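Local coordinates for CMP/dCMP-type deaminase domain-containing protein (Aspergillus oryzae RIB40, PDB 7DRY) that is a zinc-binding deaminase of the cytidine deaminase (CDA) fold that probably carries out the deamination step of riboflavin biosynthesis, at residues A[74-77]-A[78-82]; A[103-106]-A[107-111]; A[113-116]-A[117-120]. One frame throughout, in Å; residues are numbered along the deposited sequence.

Interaction 1 of 3, residues A[74-77]-A[78-82]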
loop_
_atom_site.group_PDB
_atom_site.type_symbol
_atom_site.label_atom_id
_atom_site.label_comp_id
_atom_site.label_asym_id
_atom_site.label_seq_id
_atom_site.Cartn_x
_atom_site.Cartn_y
_atom_site.Cartn_z
ATOM N N HIS A 74 -4.544 11.637 -14.580
ATOM C CA HIS A 74 -4.856 11.089 -15.891
ATOM C C HIS A 74 -6.326 11.219 -16.258
ATOM O O HIS A 74 -6.774 10.580 -17.217
ATOM C CB HIS A 74 -4.366 9.644 -15.976
ATOM C CG HIS A 74 -2.875 9.546 -16.003
ATOM N ND1 HIS A 74 -2.163 9.438 -17.178
ATOM C CD2 HIS A 74 -1.956 9.620 -15.010
ATOM C CE1 HIS A 74 -0.871 9.414 -16.903
ATOM N NE2 HIS A 74 -0.719 9.537 -15.597
ATOM N N SER A 75 -7.083 12.045 -15.531
ATOM C CA SER A 75 -8.447 12.409 -15.918
ATOM C C SER A 75 -9.381 11.206 -16.076
ATOM O O SER A 75 -10.196 11.159 -16.997
ATOM C CB SER A 75 -8.459 13.297 -17.164
ATOM O OG SER A 75 -9.639 14.078 -17.223
ATOM N N VAL A 76 -9.279 10.234 -15.173
ATOM C CA VAL A 76 -10.247 9.135 -15.150
ATOM C C VAL A 76 -10.764 8.946 -13.731
ATOM O O VAL A 76 -10.060 9.283 -12.761
ATOM C CB VAL A 76 -9.667 7.819 -15.700
ATOM C CG1 VAL A 76 -9.284 7.955 -17.168
ATOM C CG2 VAL A 76 -8.489 7.335 -14.856
ATOM N N PRO A 77 -11.981 8.417 -13.566
ATOM C CA PRO A 77 -12.440 8.037 -12.227
ATOM C C PRO A 77 -11.498 7.010 -11.617
ATOM O O PRO A 77 -10.850 6.231 -12.319
ATOM C CB PRO A 77 -13.828 7.431 -12.483
ATOM C CG PRO A 77 -14.225 7.882 -13.853
ATOM C CD PRO A 77 -12.951 8.060 -14.616
ATOM N N GLU A 78 -11.415 7.014 -10.287
ATOM C CA GLU A 78 -10.449 6.140 -9.628
ATOM C C GLU A 78 -10.734 4.660 -9.887
ATOM O O GLU A 78 -9.794 3.855 -9.977
ATOM C CB GLU A 78 -10.381 6.448 -8.131
ATOM C CG GLU A 78 -11.718 6.375 -7.415
ATOM C CD GLU A 78 -12.034 4.974 -6.925
ATOM O OE1 GLU A 78 -11.081 4.214 -6.649
ATOM O OE2 GLU A 78 -13.233 4.635 -6.817
ATOM N N ASP A 79 -12.007 4.279 -10.028
ATOM C CA ASP A 79 -12.290 2.879 -10.328
ATOM C C ASP A 79 -11.843 2.469 -11.727
ATOM O O ASP A 79 -11.800 1.268 -12.014
ATOM C CB ASP A 79 -13.751 2.478 -10.016
ATOM C CG ASP A 79 -14.787 3.160 -10.914
ATOM O OD1 ASP A 79 -14.423 3.849 -11.887
ATOM O OD2 ASP A 79 -15.997 2.983 -10.639
ATOM N N ARG A 80 -11.485 3.432 -12.583
ATOM C CA ARG A 80 -10.997 3.161 -13.930
ATOM C C ARG A 80 -9.495 3.411 -14.067
ATOM O O ARG A 80 -8.988 3.515 -15.190
ATOM C CB ARG A 80 -11.771 3.985 -14.960
ATOM C CG ARG A 80 -13.189 3.484 -15.224
ATOM C CD ARG A 80 -13.980 4.429 -16.133
ATOM N NE ARG A 80 -13.204 4.838 -17.299
ATOM C CZ ARG A 80 -13.337 6.007 -17.918
ATOM N NH1 ARG A 80 -14.226 6.895 -17.490
ATOM N NH2 ARG A 80 -12.577 6.289 -18.967
ATOM N N VAL A 81 -8.772 3.508 -12.947
ATOM C CA VAL A 81 -7.336 3.761 -13.023
ATOM C C VAL A 81 -6.616 2.631 -13.744
ATOM O O VAL A 81 -5.554 2.850 -14.337
ATOM C CB VAL A 81 -6.745 4.025 -11.617
ATOM C CG1 VAL A 81 -6.597 2.735 -10.825
ATOM C CG2 VAL A 81 -5.403 4.767 -11.720
ATOM N N TRP A 82 -7.189 1.425 -13.734
ATOM C CA TRP A 82 -6.592 0.321 -14.472
ATOM C C TRP A 82 -6.353 0.676 -15.934
ATOM O O TRP A 82 -5.398 0.185 -16.544
ATOM C CB TRP A 82 -7.484 -0.918 -14.361
ATOM C CG TRP A 82 -8.775 -0.899 -15.173
ATOM C CD1 TRP A 82 -10.022 -0.508 -14.749
ATOM C CD2 TRP A 82 -8.936 -1.332 -16.530
ATOM N NE1 TRP A 82 -10.942 -0.664 -15.770
ATOM C CE2 TRP A 82 -10.296 -1.165 -16.871
ATOM C CE3 TRP A 82 -8.058 -1.838 -17.495
ATOM C CZ2 TRP A 82 -10.793 -1.483 -18.134
ATOM C CZ3 TRP A 82 -8.555 -2.152 -18.744
ATOM C CH2 TRP A 82 -9.907 -1.973 -19.052
#

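Interaction 2 of 3, residues A[103-106]-A[107-111]. With SO4 (sulfate ion), chain C.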
loop_
_atom_site.group_PDB
_atom_site.type_symbol
_atom_site.label_atom_id
_atom_site.label_comp_id
_atom_site.label_asym_id
_atom_site.label_seq_id
_atom_site.Cartn_x
_atom_site.Cartn_y
_atom_site.Cartn_z
ATOM N N GLY A 103 -7.937 -6.431 3.297
ATOM C CA GLY A 103 -8.874 -7.216 2.519
ATOM C C GLY A 103 -10.296 -7.074 3.013
ATOM O O GLY A 103 -11.233 -7.619 2.420
ATOM N N LYS A 104 -10.457 -6.340 4.113
ATOM C CA LYS A 104 -11.740 -6.065 4.735
ATOM C C LYS A 104 -11.616 -4.709 5.411
ATOM O O LYS A 104 -10.549 -4.370 5.931
ATOM C CB LYS A 104 -12.079 -7.140 5.776
ATOM C CG LYS A 104 -13.451 -6.994 6.403
ATOM C CD LYS A 104 -14.010 -8.343 6.836
ATOM C CE LYS A 104 -15.131 -8.176 7.849
ATOM N NZ LYS A 104 -14.640 -8.345 9.245
ATOM N N ARG A 105 -12.693 -3.928 5.385
ATOM C CA ARG A 105 -12.708 -2.622 6.027
ATOM C C ARG A 105 -13.939 -2.501 6.910
ATOM O O ARG A 105 -14.973 -3.117 6.643
ATOM C CB ARG A 105 -12.674 -1.480 4.995
ATOM C CG ARG A 105 -11.332 -1.351 4.307
ATOM C CD ARG A 105 -11.269 -0.151 3.361
ATOM N NE ARG A 105 -11.492 1.105 4.071
ATOM C CZ ARG A 105 -11.290 2.309 3.546
ATOM N NH1 ARG A 105 -11.534 3.391 4.279
ATOM N NH2 ARG A 105 -10.857 2.434 2.298
ATOM N N LEU A 106 -13.811 -1.704 7.975
ATOM C CA LEU A 106 -14.944 -1.484 8.870
ATOM C C LEU A 106 -16.011 -0.633 8.202
ATOM O O LEU A 106 -17.211 -0.867 8.388
ATOM C CB LEU A 106 -14.471 -0.830 10.166
ATOM C CG LEU A 106 -13.855 -1.826 11.143
ATOM C CD1 LEU A 106 -13.277 -1.123 12.356
ATOM C CD2 LEU A 106 -14.909 -2.826 11.548
ATOM N N SER A 107 -15.595 0.366 7.435
ATOM C CA SER A 107 -16.514 1.131 6.615
ATOM C C SER A 107 -16.969 0.285 5.428
ATOM O O SER A 107 -16.518 -0.846 5.219
ATOM C CB SER A 107 -15.842 2.424 6.164
ATOM O OG SER A 107 -14.799 2.150 5.243
ATOM N N GLY A 108 -17.882 0.838 4.640
ATOM C CA GLY A 108 -18.327 0.145 3.453
ATOM C C GLY A 108 -17.432 0.312 2.252
ATOM O O GLY A 108 -17.791 -0.116 1.152
ATOM N N ASN A 109 -16.264 0.919 2.430
ATOM C CA ASN A 109 -15.398 1.212 1.299
ATOM C C ASN A 109 -14.682 -0.045 0.821
ATOM O O ASN A 109 -14.349 -0.937 1.606
ATOM C CB ASN A 109 -14.379 2.285 1.676
ATOM C CG ASN A 109 -15.031 3.614 1.986
ATOM O OD1 ASN A 109 -15.530 4.297 1.090
ATOM N ND2 ASN A 109 -15.034 3.990 3.259
ATOM N N LEU A 110 -14.457 -0.107 -0.487
ATOM C CA LEU A 110 -13.795 -1.261 -1.079
ATOM C C LEU A 110 -12.407 -1.415 -0.465
ATOM O O LEU A 110 -11.664 -0.428 -0.379
ATOM C CB LEU A 110 -13.654 -1.057 -2.584
ATOM C CG LEU A 110 -13.137 -2.279 -3.347
ATOM C CD1 LEU A 110 -14.150 -3.418 -3.285
ATOM C CD2 LEU A 110 -12.811 -1.929 -4.794
ATOM N N PRO A 111 -12.026 -2.608 -0.013
ATOM C CA PRO A 111 -10.699 -2.764 0.587
ATOM C C PRO A 111 -9.587 -2.606 -0.445
ATOM O O PRO A 111 -9.792 -2.622 -1.660
ATOM C CB PRO A 111 -10.729 -4.167 1.196
ATOM C CG PRO A 111 -12.194 -4.460 1.380
ATOM C CD PRO A 111 -12.858 -3.805 0.198
HETATM S S SO4 C . -11.832 1.493 7.870
HETATM O O1 SO4 C . -10.489 1.931 7.461
HETATM O O2 SO4 C . -12.348 2.475 8.818
HETATM O O3 SO4 C . -12.702 1.445 6.709
HETATM O O4 SO4 C . -11.658 0.180 8.466
HETATM O O HOH W 1 -9.447 0.831 0.352
#

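Interaction 3 of 3, residues A[113-116]-A[117-120]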
loop_
_atom_site.group_PDB
_atom_site.type_symbol
_atom_site.label_atom_id
_atom_site.label_comp_id
_atom_site.label_asym_id
_atom_site.label_seq_id
_atom_site.Cartn_x
_atom_site.Cartn_y
_atom_site.Cartn_z
ATOM N N VAL A 113 -6.881 -4.438 -1.199
ATOM C CA VAL A 113 -6.484 -5.566 -2.039
ATOM C C VAL A 113 -7.361 -5.642 -3.281
ATOM O O VAL A 113 -6.878 -5.922 -4.387
ATOM C CB VAL A 113 -6.482 -6.879 -1.234
ATOM C CG1 VAL A 113 -6.397 -8.080 -2.164
ATOM C CG2 VAL A 113 -5.320 -6.893 -0.262
ATOM N N GLN A 114 -8.657 -5.362 -3.128
ATOM C CA GLN A 114 -9.552 -5.379 -4.279
ATOM C C GLN A 114 -9.232 -4.247 -5.249
ATOM O O GLN A 114 -9.311 -4.435 -6.470
ATOM C CB GLN A 114 -11.001 -5.321 -3.800
ATOM C CG GLN A 114 -11.508 -6.623 -3.142
ATOM C CD GLN A 114 -11.216 -6.712 -1.644
ATOM O OE1 GLN A 114 -10.233 -6.164 -1.152
ATOM N NE2 GLN A 114 -12.080 -7.415 -0.912
ATOM N N ARG A 115 -8.868 -3.065 -4.729
ATOM C CA ARG A 115 -8.409 -1.977 -5.596
ATOM C C ARG A 115 -7.153 -2.379 -6.361
ATOM O O ARG A 115 -6.986 -2.018 -7.532
ATOM C CB ARG A 115 -8.124 -0.708 -4.784
ATOM C CG ARG A 115 -9.324 -0.113 -4.091
ATOM C CD ARG A 115 -8.923 1.166 -3.336
ATOM N NE ARG A 115 -9.956 1.472 -2.367
ATOM C CZ ARG A 115 -11.072 2.138 -2.643
ATOM N NH1 ARG A 115 -11.979 2.320 -1.695
ATOM N NH2 ARG A 115 -11.268 2.644 -3.851
ATOM N N ILE A 116 -6.260 -3.129 -5.711
ATOM C CA ILE A 116 -5.034 -3.584 -6.362
ATOM C C ILE A 116 -5.346 -4.640 -7.421
ATOM O O ILE A 116 -4.842 -4.583 -8.550
ATOM C CB ILE A 116 -4.049 -4.106 -5.302
ATOM C CG1 ILE A 116 -3.508 -2.953 -4.459
ATOM C CG2 ILE A 116 -2.918 -4.909 -5.954
ATOM C CD1 ILE A 116 -2.904 -3.423 -3.147
ATOM N N ILE A 117 -6.188 -5.618 -7.076
ATOM C CA ILE A 117 -6.501 -6.703 -8.003
ATOM C C ILE A 117 -7.158 -6.170 -9.269
ATOM O O ILE A 117 -6.906 -6.667 -10.375
ATOM C CB ILE A 117 -7.375 -7.765 -7.309
ATOM C CG1 ILE A 117 -6.540 -8.532 -6.282
ATOM C CG2 ILE A 117 -8.015 -8.709 -8.334
ATOM C CD1 ILE A 117 -7.375 -9.395 -5.366
ATOM N N ARG A 118 -8.010 -5.158 -9.140
ATOM C CA ARG A 118 -8.711 -4.687 -10.324
ATOM C C ARG A 118 -7.843 -3.852 -11.259
ATOM O O ARG A 118 -8.309 -3.493 -12.343
ATOM C CB ARG A 118 -10.004 -3.967 -9.949
ATOM C CG ARG A 118 -9.799 -2.620 -9.380
ATOM C CD ARG A 118 -11.134 -1.946 -9.080
ATOM N NE ARG A 118 -10.882 -0.673 -8.420
ATOM C CZ ARG A 118 -11.807 0.085 -7.848
ATOM N NH1 ARG A 118 -11.440 1.223 -7.273
ATOM N NH2 ARG A 118 -13.087 -0.287 -7.848
ATOM N N THR A 119 -6.585 -3.562 -10.901
ATOM C CA THR A 119 -5.698 -2.953 -11.889
ATOM C C THR A 119 -5.333 -3.918 -13.008
ATOM O O THR A 119 -4.888 -3.472 -14.072
ATOM C CB THR A 119 -4.419 -2.391 -11.251
ATOM O OG1 THR A 119 -3.636 -3.451 -10.682
ATOM C CG2 THR A 119 -4.765 -1.372 -10.172
ATOM N N ARG A 120 -5.522 -5.221 -12.810
ATOM C CA ARG A 120 -5.202 -6.197 -13.849
ATOM C C ARG A 120 -6.494 -6.488 -14.606
ATOM O O ARG A 120 -7.314 -7.307 -14.190
ATOM C CB ARG A 120 -4.606 -7.446 -13.213
ATOM C CG ARG A 120 -4.469 -8.658 -14.109
ATOM C CD ARG A 120 -3.573 -9.689 -13.433
ATOM N NE ARG A 120 -2.897 -10.573 -14.374
ATOM C CZ ARG A 120 -2.696 -11.871 -14.163
ATOM N NH1 ARG A 120 -3.100 -12.436 -13.032
ATOM N NH2 ARG A 120 -2.073 -12.603 -15.077
HETATM O O HOH W 2 -8.196 0.085 -8.807
#

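Interaction 1 of 3, residues A[74-77]-A[78-82]
The guanidinium of Arg-80 turns back over the chain it has just left and settles on Val-76 and Pro-77. The contact is local, in a loop that follows a Schellman motif closing helix 62-73, with Ser-75 as its C-prime residue at positive phi. A short 3-10 segment begins at Glu-78.

The fold-back starts at the backbone. Arg-80 N donates to Pro-77 O over 2.9 Å, with an N-H...O angle of 149°. The donor sits above the carbonyl plane, not on a lone pair. Val-81 N then bonds to Glu-78 O.

The arginine side chain bends at chi3 (47°), which swings its flat end round toward the proline ring. NH1 of Arg-80 lies 3.4 Å from CD of Pro-77, approaching obliquely. CG of the same ring meets CD of Arg-80. One face of the guanidinium is covered by CG1 of Val-76. The polar end has its own partner, since NE of Arg-80 forms a salt bridge with Glu-83.

Val-76 also packs on Ala-71 of helix 62-73 and so ties the turn to the helix. The first bond of the Glu-78 side chain leads away from 74-77, and its OE1 forms a salt bridge with Arg-118. OD1 of Asp-79 lies 3.7 Å from CB of Pro-77.

Interaction 2 of 3, residues A[103-106]-A[107-111]
Arg-105 and Ser-107 share one sulfate oxygen, and the loop 103-111 curls round it. The sulfate is probably from the crystallisation liquor.

Anion bonds come first. NE of Arg-105 donates to sulfate O3 over 2.9 Å, with an N-H...O angle of 163°, and NH1 adds a weak bond. O3 lies at the guanidinium edge, in its plane. Ser-107 gives O3 both its backbone N and its hydroxyl, with OG 2.7 Å from O3. Leu-106 N donates to O4 over 2.9 Å. ND2 of Asn-59 and NE2 of His-61 are also hydrogen-bonded to the sulfate.

Other polar bonds brace the loop. ND2 of Asn-109 donates to OG of Ser-107 over 2.7 Å. That hydroxyl is thus held between an amide and the sulfate. Water 1 accepts from NH2 of Arg-105 and donates to Leu-110 O. NH1 and NH2 of the arginine also bond to Asn-59 O and OE1 of Gln-64, so several partners fix the rotation of the buried group.

Packing is the third element. CB of Asn-109 sits over the centre of one guanidinium face, 3.5 Å above its plane. The amide beyond is tilted 39° from the guanidinium. The bend at chi3 (60°) brings the arginine head under this residue. CB of Pro-111 closes the loop base, 3.5 Å from the carbonyl C of Gly-103.

The loop joins zinc ligands Cys-102 and Cys-112. This matches the Pro-Cys...Cys zinc motif of CDA-fold deaminases, here with nine residues between the cysteines. Arg-105 and its anion site lie beside the metal.

Interaction 3 of 3, residues A[113-116]-A[117-120]
Val-113 meets Ile-117 one helical turn on, at the end of helix 112-117. Its CG1 packs against CD1 of Ile-117 at 3.6 Å, and its carbonyl O accepts from Ile-117 N over 2.8 Å.

Gln-114 continues the pattern, with its O accepting from Arg-118 N over 3.1 Å.

Arg-115 runs alongside Arg-118, both pointing the same way. Their guanidinium planes are 84° apart, and NH2 of Arg-115 is 3.7 Å from NH1 of Arg-118. OE1 of Glu-78 reaches both, in a salt bridge with Arg-118 and a long, weak ion pair with Arg-115. Water 2 links Arg-115 O to NE of Arg-118, at the edge of that guanidinium and in its plane.

Ile-116 O takes two bonds from Thr-119. OG1 donates over 2.7 Å in the carbonyl plane, while N donates over 3.1 Å from above it. Chi1 of 64° puts the hydroxyl within range of this carbonyl. A type I beta turn, Ile-117 to Arg-120, leads the chain away.

Val-113 packs on helix 145-152, Arg-115 on helix 62-73, and Ile-116 on strand 127-132. OG1 of Thr-119 also bonds Ile-127 N, tying the helix end to that strand.

The three contacts follow in series along the chain, and interaction 3 touches both others. Interactions 1 and 3 meet at OE1 of Glu-78, which lies 3.1 Å from NH1 of Arg-118. Trp-82 CB also packs on Arg-118 O. Interactions 2 and 3 meet where Leu-110 O lies 3.1 Å from NH1 of Arg-115, a weak hydrogen bond. Interactions 1 and 2 do not touch; their nearest atoms are about 7 Å apart. Distance to the zinc ion separates them. The side chain of Arg-105 is about 5 Å from the metal, that of Arg-115 about 7 Å and that of Glu-78 about 12 Å.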